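PDB 7E6I: glucose-6-phosphate 1-dehydrogenase from Kluyveromyces lactis, which catalyses the NADP+-dependent oxidation of glucose 6-phosphate to 6-phosphogluconolactone, the first step of the oxidative pentose phosphate pathway. Local coordinates for residues 18-22 with 23-27; 182-185 with 186-189; 411-414 with 415-418. All coordinates share one frame; numbering follows the deposited sequence.

Contact 1. Residues 18-22 with 23-27; sequences GDLSK and KKTFP
Lys-23 runs back along Asp-19 one turn earlier in the same helix, the two side chains side by side and pointing the same way. With CG anti to its carbonyl carbon (chi1 -66°), Lys-23 starts over the preceding turn: CB sits 3.4 Å from Asp-19 O, and CG is almost as close to that oxygen. The chain beyond is extended, which carries CE to 4.0 Å from Asp-19 CG. At the tip, Lys-23 NZ reaches Asp-19 OD2 over 3.5 Å, a weak salt bridge. The other carboxylate oxygen is held more firmly, Lys-22 NZ lying 2.9 Å from Asp-19 OD1, so one aspartate joins two lysines in a salt-bridge network.

These residues form the first turns of helix 19-34 in the beta-alpha-beta unit that begins the Rossmann domain, with Gly-18 as N-cap; residues 18-22 are expected, by similarity, to bind NADP+. The helix widens locally. Leu-20 O accepts from both Lys-24 N and Thr-25 N, the latter at 3.1 Å, and Phe-26 N meets Ser-21 O at 2.9 Å and 177°, so the i+5 bonds mark a wider pi-type turn. Ser-21 OG, anti to its backbone N (chi1 -179°), lies at the edge of the Phe-26 ring, 3.2 Å from CE2, while its hydrogen bond goes to Ala-16 O in the preceding loop. Pro-27, whose nitrogen has no proton to give, places CD 3.1 Å from Lys-22 O where the helix kinks.

Contact 2. Residues 182-185 with 186-189; sequences DHYL and GKEM. With BG6 (6-O-phosphono-beta-D-glucopyranose), chain B.
The phosphate end of the glucose 6-phosphate pocket is gripped here by His-183 and Lys-187, within the Asp-His-Tyr-Leu-Gly-Lys sequence that marks this enzyme family. Both side chains end on the same phosphate oxygen. His-183 NE2 donates to O3P of the ligand at 2.7 Å, with the oxygen near the plane of the imidazole and an N-H...O angle of 168°; Lys-187 NZ donates to O3P at 2.6 Å. Beyond CG, Lys-187 is extended as far as CE and bends at its last torsion (chi4 -88°), which swings NZ toward the phosphate. Its CE lies over one face of Tyr-184, 3.6 Å from the ring centroid, a CH-pi contact, and NZ makes an off-centre cation-pi contact with the same ring. Tyr-184 OH comes within 3.1 Å of O1P, so the ring that supports the lysine also borders a second phosphate oxygen. Gln-373 OE1 is a further partner of Lys-187 NZ.

Two successive i to i+3 bonds hold the backbone turn from which these side chains project: Gly-186 N to His-183 O at 2.9 Å, and Lys-187 N to Tyr-184 O at 3.0 Å, the spacing of a 3-10 turn. The turn is entered through an Asx turn, Tyr-184 N donating to Asp-182 OD1, an oxygen also hydrogen-bonded to His-245 ND1; His-245 is, by similarity, the proton acceptor. The whole link joins strand 178-181, at the edge of the parallel sheet, to helix 188-191, with Leu-185 against helix 236-254 and Lys-187 and Met-189 against strand 367-373.

Contact 3. Residues 411-414 with 415-418; sequences IPEA and YESL
A chi1 of -72° places Glu-416 CG beside its own backbone N, and the chain continues extended (chi2 154°), which directs its carboxylate back to the backbone of Glu-413, the residue at the N-cap. OE2 of Glu-416 accepts from Glu-413 N at 2.7 Å, the donor approaching from 42° out of the carboxylate plane. This bond from the N3 side chain to the N-cap N-H is one of the two bonds of a capping box; the reciprocal one is not seen, for the Glu-413 side chain bends at CG and heads elsewhere, with its CB still 3.5 Å from Glu-416 OE2. The negative charge beside the start of a helix is probably favourable there.

Pro-412 adds a nonpolar side to the cap: its CB lies 3.9 Å from Glu-416 CB, and its CG is 4.2 Å from Ser-417 CB. The regular bonding then takes over. Ser-417 N meets Glu-413 O at 2.9 Å, and Leu-418 N meets Ala-414 O at the same length, the first turns of helix 414-423. Leu-418 CG lies 3.4 Å from Ala-414 O.

The helix start is wedged between parts of both domains: Tyr-415 and Glu-416 face Ala-28 of helix 19-34, Ser-417 OG is hydrogen-bonded to Lys-191 NZ at the end of helix 188-191, and Leu-418 rests on Asn-429 and Phe-430 in the loop before helix 433-451.

Overall arrangement
Contact 3 touches both of the others: it packs on contact 2, where Ala-414 CB stands 3.4 Å from His-183 O, and on contact 1, where Tyr-415 CE2 stands 3.7 Å from Lys-24 CD. Contacts 1 and 2 do not touch, their nearest atoms being about 6 Å apart, although both belong to the coenzyme-binding part of the chain; contact 3 comes from the C-terminal part. Contact 2 is buried, its centre about 5 Å from that of the chain, and directs an imidazole and an ammonium group to a ligand phosphate. Contacts 1 and 3 are partly buried helix starts; the first joins charged side chains to one another, whereas the third turns a carboxylate onto the backbone.

Contact 1. Residues 18-22 with 23-27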
loop_
_atom_site.group_PDB
_atom_site.type_symbol
_atom_site.label_atom_id
_atom_site.label_comp_id
_atom_site.label_asym_id
_atom_site.label_seq_id
_atom_site.Cartn_x
_atom_site.Cartn_y
_atom_site.Cartn_z
ATOM N N GLY A 18 20.182 5.509 2.938
ATOM C CA GLY A 18 19.416 4.633 3.791
ATOM C C GLY A 18 18.944 3.374 3.097
ATOM O O GLY A 18 19.073 3.196 1.887
ATOM N N ASP A 19 18.361 2.492 3.906
ATOM C CA ASP A 19 17.955 1.181 3.413
ATOM C C ASP A 19 16.884 1.296 2.345
ATOM O O ASP A 19 16.965 0.646 1.293
ATOM C CB ASP A 19 17.454 0.322 4.571
ATOM C CG ASP A 19 18.534 -0.566 5.130
ATOM O OD1 ASP A 19 19.705 -0.406 4.709
ATOM O OD2 ASP A 19 18.211 -1.421 5.983
ATOM N N LEU A 20 15.859 2.109 2.607
ATOM C CA LEU A 20 14.777 2.258 1.642
ATOM C C LEU A 20 15.307 2.725 0.295
ATOM O O LEU A 20 14.920 2.194 -0.752
ATOM C CB LEU A 20 13.737 3.236 2.171
ATOM C CG LEU A 20 12.637 3.503 1.158
ATOM C CD1 LEU A 20 11.770 2.260 0.995
ATOM C CD2 LEU A 20 11.826 4.704 1.584
ATOM N N SER A 21 16.222 3.698 0.313
ATOM C CA SER A 21 16.761 4.259 -0.918
ATOM C C SER A 21 17.512 3.216 -1.724
ATOM O O SER A 21 17.306 3.090 -2.936
ATOM C CB SER A 21 17.685 5.432 -0.602
ATOM O OG SER A 21 18.184 5.976 -1.806
ATOM N N LYS A 22 18.397 2.457 -1.070
ATOM C CA LYS A 22 19.287 1.595 -1.839
ATOM C C LYS A 22 18.620 0.289 -2.237
ATOM O O LYS A 22 18.966 -0.280 -3.278
ATOM C CB LYS A 22 20.584 1.328 -1.065
ATOM C CG LYS A 22 20.444 0.521 0.216
ATOM C CD LYS A 22 21.838 0.177 0.784
ATOM C CE LYS A 22 21.880 0.269 2.320
ATOM N NZ LYS A 22 21.927 -1.080 2.972
ATOM N N LYS A 23 17.668 -0.195 -1.445
ATOM C CA LYS A 23 17.015 -1.462 -1.746
ATOM C C LYS A 23 15.719 -1.311 -2.527
ATOM O O LYS A 23 15.248 -2.299 -3.103
ATOM C CB LYS A 23 16.715 -2.228 -0.458
ATOM C CG LYS A 23 17.943 -2.676 0.298
ATOM C CD LYS A 23 17.559 -3.686 1.365
ATOM C CE LYS A 23 18.515 -3.629 2.535
ATOM N NZ LYS A 23 17.882 -4.125 3.784
ATOM N N LYS A 24 15.121 -0.119 -2.561
ATOM C CA LYS A 24 13.820 0.024 -3.206
ATOM C C LYS A 24 13.781 1.171 -4.208
ATOM O O LYS A 24 13.402 0.968 -5.367
ATOM C CB LYS A 24 12.724 0.205 -2.156
ATOM C CG LYS A 24 12.590 -0.987 -1.222
ATOM C CD LYS A 24 11.501 -1.934 -1.703
ATOM C CE LYS A 24 11.473 -3.224 -0.898
ATOM N NZ LYS A 24 10.142 -3.892 -1.022
ATOM N N THR A 25 14.165 2.379 -3.783
ATOM C CA THR A 25 14.021 3.530 -4.669
ATOM C C THR A 25 14.932 3.407 -5.882
ATOM O O THR A 25 14.469 3.470 -7.029
ATOM C CB THR A 25 14.308 4.829 -3.919
ATOM O OG1 THR A 25 13.766 4.749 -2.597
ATOM C CG2 THR A 25 13.692 6.015 -4.664
ATOM N N PHE A 26 16.230 3.223 -5.650
ATOM C CA PHE A 26 17.164 3.114 -6.762
ATOM C C PHE A 26 16.910 1.851 -7.578
ATOM O O PHE A 26 16.919 1.919 -8.816
ATOM C CB PHE A 26 18.608 3.191 -6.261
ATOM C CG PHE A 26 19.084 4.600 -6.081
ATOM C CD1 PHE A 26 19.628 5.302 -7.147
ATOM C CD2 PHE A 26 18.917 5.253 -4.867
ATOM C CE1 PHE A 26 20.041 6.621 -6.992
ATOM C CE2 PHE A 26 19.325 6.567 -4.704
ATOM C CZ PHE A 26 19.888 7.249 -5.771
ATOM N N PRO A 27 16.666 0.689 -6.956
ATOM C CA PRO A 27 16.286 -0.470 -7.778
ATOM C C PRO A 27 15.045 -0.223 -8.626
ATOM O O PRO A 27 14.972 -0.711 -9.763
ATOM C CB PRO A 27 16.082 -1.581 -6.738
ATOM C CG PRO A 27 16.991 -1.204 -5.623
ATOM C CD PRO A 27 16.922 0.293 -5.557
#

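Contact 2. Residues 182-185 with 186-189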
loop_
_atom_site.group_PDB
_atom_site.type_symbol
_atom_site.label_atom_id
_atom_site.label_comp_id
_atom_site.label_asym_id
_atom_site.label_seq_id
_atom_site.Cartn_x
_atom_site.Cartn_y
_atom_site.Cartn_z
ATOM N N ASP A 182 1.152 5.003 -0.544
ATOM C CA ASP A 182 0.844 3.712 0.068
ATOM C C ASP A 182 1.206 2.680 -0.995
ATOM O O ASP A 182 0.583 2.645 -2.063
ATOM C CB ASP A 182 -0.631 3.647 0.461
ATOM C CG ASP A 182 -1.001 2.363 1.192
ATOM O OD1 ASP A 182 -0.606 1.257 0.734
ATOM O OD2 ASP A 182 -1.712 2.467 2.223
ATOM N N HIS A 183 2.240 1.870 -0.742
ATOM C CA HIS A 183 2.795 1.094 -1.855
ATOM C C HIS A 183 1.842 0.009 -2.356
ATOM O O HIS A 183 2.008 -0.459 -3.485
ATOM C CB HIS A 183 4.160 0.497 -1.481
ATOM C CG HIS A 183 4.092 -0.759 -0.661
ATOM N ND1 HIS A 183 3.983 -0.750 0.719
ATOM C CD2 HIS A 183 4.151 -2.066 -1.025
ATOM C CE1 HIS A 183 3.957 -1.996 1.162
ATOM N NE2 HIS A 183 4.061 -2.814 0.126
ATOM N N TYR A 184 0.824 -0.369 -1.578
ATOM C CA TYR A 184 -0.168 -1.315 -2.096
ATOM C C TYR A 184 -0.841 -0.798 -3.362
ATOM O O TYR A 184 -1.160 -1.587 -4.266
ATOM C CB TYR A 184 -1.221 -1.618 -1.034
ATOM C CG TYR A 184 -0.861 -2.812 -0.191
ATOM C CD1 TYR A 184 0.422 -2.937 0.358
ATOM C CD2 TYR A 184 -1.783 -3.827 0.042
ATOM C CE1 TYR A 184 0.766 -4.037 1.127
ATOM C CE2 TYR A 184 -1.455 -4.927 0.805
ATOM C CZ TYR A 184 -0.184 -5.029 1.351
ATOM O OH TYR A 184 0.140 -6.134 2.112
ATOM N N LEU A 185 -1.057 0.518 -3.452
ATOM C CA LEU A 185 -1.652 1.148 -4.616
ATOM C C LEU A 185 -0.798 0.993 -5.868
ATOM O O LEU A 185 -1.262 1.364 -6.953
ATOM C CB LEU A 185 -1.903 2.627 -4.320
ATOM C CG LEU A 185 -2.899 2.909 -3.193
ATOM C CD1 LEU A 185 -3.209 4.394 -3.100
ATOM C CD2 LEU A 185 -4.173 2.127 -3.417
ATOM N N GLY A 186 0.412 0.447 -5.767
ATOM C CA GLY A 186 1.200 0.176 -6.954
ATOM C C GLY A 186 1.262 -1.288 -7.351
ATOM O O GLY A 186 1.918 -1.628 -8.341
ATOM N N LYS A 187 0.600 -2.162 -6.584
ATOM C CA LYS A 187 0.595 -3.591 -6.875
ATOM C C LYS A 187 -0.348 -3.898 -8.029
ATOM O O LYS A 187 -1.451 -3.351 -8.114
ATOM C CB LYS A 187 0.169 -4.384 -5.643
ATOM C CG LYS A 187 1.157 -4.337 -4.490
ATOM C CD LYS A 187 0.704 -5.225 -3.342
ATOM C CE LYS A 187 1.594 -5.035 -2.123
ATOM N NZ LYS A 187 2.792 -5.938 -2.118
ATOM N N GLU A 188 0.093 -4.794 -8.918
ATOM C CA GLU A 188 -0.622 -5.034 -10.167
ATOM C C GLU A 188 -2.082 -5.374 -9.908
ATOM O O GLU A 188 -2.983 -4.763 -10.484
ATOM C CB GLU A 188 0.072 -6.152 -10.946
ATOM C CG GLU A 188 -0.729 -6.734 -12.093
ATOM C CD GLU A 188 -0.869 -5.789 -13.292
ATOM O OE1 GLU A 188 -0.122 -4.788 -13.371
ATOM O OE2 GLU A 188 -1.738 -6.055 -14.162
ATOM N N MET A 189 -2.339 -6.312 -8.996
ATOM C CA MET A 189 -3.715 -6.753 -8.795
ATOM C C MET A 189 -4.548 -5.693 -8.083
ATOM O O MET A 189 -5.756 -5.597 -8.323
ATOM C CB MET A 189 -3.745 -8.076 -8.029
ATOM C CG MET A 189 -5.121 -8.733 -7.982
ATOM S SD MET A 189 -5.672 -9.392 -9.583
ATOM C CE MET A 189 -4.148 -10.087 -10.179
HETATM C C1 BG6 B . 4.654 -2.474 5.635
HETATM C C2 BG6 B . 4.503 -2.982 7.069
HETATM O O1 BG6 B . 3.967 -1.311 5.392
HETATM O O5 BG6 B . 4.114 -3.506 4.691
HETATM C C3 BG6 B . 5.168 -4.301 7.254
HETATM O O2 BG6 B . 5.030 -2.041 8.014
HETATM C C4 BG6 B . 4.608 -5.323 6.320
HETATM O O3 BG6 B . 4.957 -4.786 8.607
HETATM C C5 BG6 B . 4.720 -4.845 4.871
HETATM O O4 BG6 B . 5.317 -6.554 6.511
HETATM C C6 BG6 B . 4.020 -5.748 3.893
HETATM O O6 BG6 B . 4.182 -5.193 2.600
HETATM P P BG6 B . 4.274 -6.235 1.311
HETATM O O1P BG6 B . 3.021 -7.071 1.489
HETATM O O2P BG6 B . 5.541 -7.041 1.430
HETATM O O3P BG6 B . 4.298 -5.518 -0.038
#

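Contact 3. Residues 411-414 with 415-418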
loop_
_atom_site.group_PDB
_atom_site.type_symbol
_atom_site.label_atom_id
_atom_site.label_comp_id
_atom_site.label_asym_id
_atom_site.label_seq_id
_atom_site.Cartn_x
_atom_site.Cartn_y
_atom_site.Cartn_z
ATOM N N ILE A 411 5.704 -6.974 -15.682
ATOM C CA ILE A 411 4.930 -6.570 -14.513
ATOM C C ILE A 411 5.842 -5.822 -13.548
ATOM O O ILE A 411 6.642 -6.441 -12.832
ATOM C CB ILE A 411 4.269 -7.776 -13.825
ATOM C CG1 ILE A 411 3.280 -8.466 -14.770
ATOM C CG2 ILE A 411 3.545 -7.336 -12.546
ATOM C CD1 ILE A 411 2.510 -7.522 -15.654
ATOM N N PRO A 412 5.746 -4.499 -13.489
ATOM C CA PRO A 412 6.599 -3.724 -12.587
ATOM C C PRO A 412 6.321 -4.025 -11.124
ATOM O O PRO A 412 5.234 -4.461 -10.741
ATOM C CB PRO A 412 6.229 -2.276 -12.917
ATOM C CG PRO A 412 4.860 -2.375 -13.466
ATOM C CD PRO A 412 4.803 -3.647 -14.230
ATOM N N GLU A 413 7.333 -3.766 -10.300
ATOM C CA GLU A 413 7.161 -3.703 -8.858
ATOM C C GLU A 413 6.372 -2.454 -8.467
ATOM O O GLU A 413 6.272 -1.485 -9.228
ATOM C CB GLU A 413 8.522 -3.687 -8.159
ATOM C CG GLU A 413 9.337 -4.932 -8.387
ATOM C CD GLU A 413 9.100 -5.967 -7.314
ATOM O OE1 GLU A 413 8.124 -5.810 -6.541
ATOM O OE2 GLU A 413 9.883 -6.940 -7.249
ATOM N N ALA A 414 5.833 -2.474 -7.240
ATOM C CA ALA A 414 5.001 -1.370 -6.766
ATOM C C ALA A 414 5.702 -0.024 -6.935
ATOM O O ALA A 414 5.147 0.915 -7.516
ATOM C CB ALA A 414 4.616 -1.599 -5.304
ATOM N N TYR A 415 6.936 0.084 -6.446
ATOM C CA TYR A 415 7.619 1.367 -6.506
ATOM C C TYR A 415 7.957 1.767 -7.928
ATOM O O TYR A 415 7.983 2.964 -8.235
ATOM C CB TYR A 415 8.883 1.327 -5.664
ATOM C CG TYR A 415 8.576 1.355 -4.212
ATOM C CD1 TYR A 415 8.008 2.480 -3.632
ATOM C CD2 TYR A 415 8.849 0.259 -3.414
ATOM C CE1 TYR A 415 7.715 2.514 -2.296
ATOM C CE2 TYR A 415 8.562 0.279 -2.070
ATOM C CZ TYR A 415 8.000 1.409 -1.515
ATOM O OH TYR A 415 7.720 1.427 -0.169
ATOM N N GLU A 416 8.234 0.799 -8.803
ATOM C CA GLU A 416 8.427 1.124 -10.213
ATOM C C GLU A 416 7.165 1.739 -10.799
ATOM O O GLU A 416 7.206 2.814 -11.407
ATOM C CB GLU A 416 8.848 -0.124 -10.988
ATOM C CG GLU A 416 10.285 -0.539 -10.672
ATOM C CD GLU A 416 10.574 -2.025 -10.866
ATOM O OE1 GLU A 416 11.723 -2.439 -10.573
ATOM O OE2 GLU A 416 9.672 -2.770 -11.308
ATOM N N SER A 417 6.027 1.078 -10.600
ATOM C CA SER A 417 4.764 1.605 -11.095
ATOM C C SER A 417 4.490 2.989 -10.526
ATOM O O SER A 417 4.025 3.889 -11.242
ATOM C CB SER A 417 3.637 0.631 -10.735
ATOM O OG SER A 417 2.353 1.184 -10.988
ATOM N N LEU A 418 4.798 3.183 -9.241
ATOM C CA LEU A 418 4.399 4.410 -8.565
ATOM C C LEU A 418 5.269 5.587 -8.985
ATOM O O LEU A 418 4.763 6.698 -9.184
ATOM C CB LEU A 418 4.447 4.205 -7.053
ATOM C CG LEU A 418 3.229 3.468 -6.495
ATOM C CD1 LEU A 418 3.411 3.125 -5.025
ATOM C CD2 LEU A 418 1.970 4.285 -6.713
#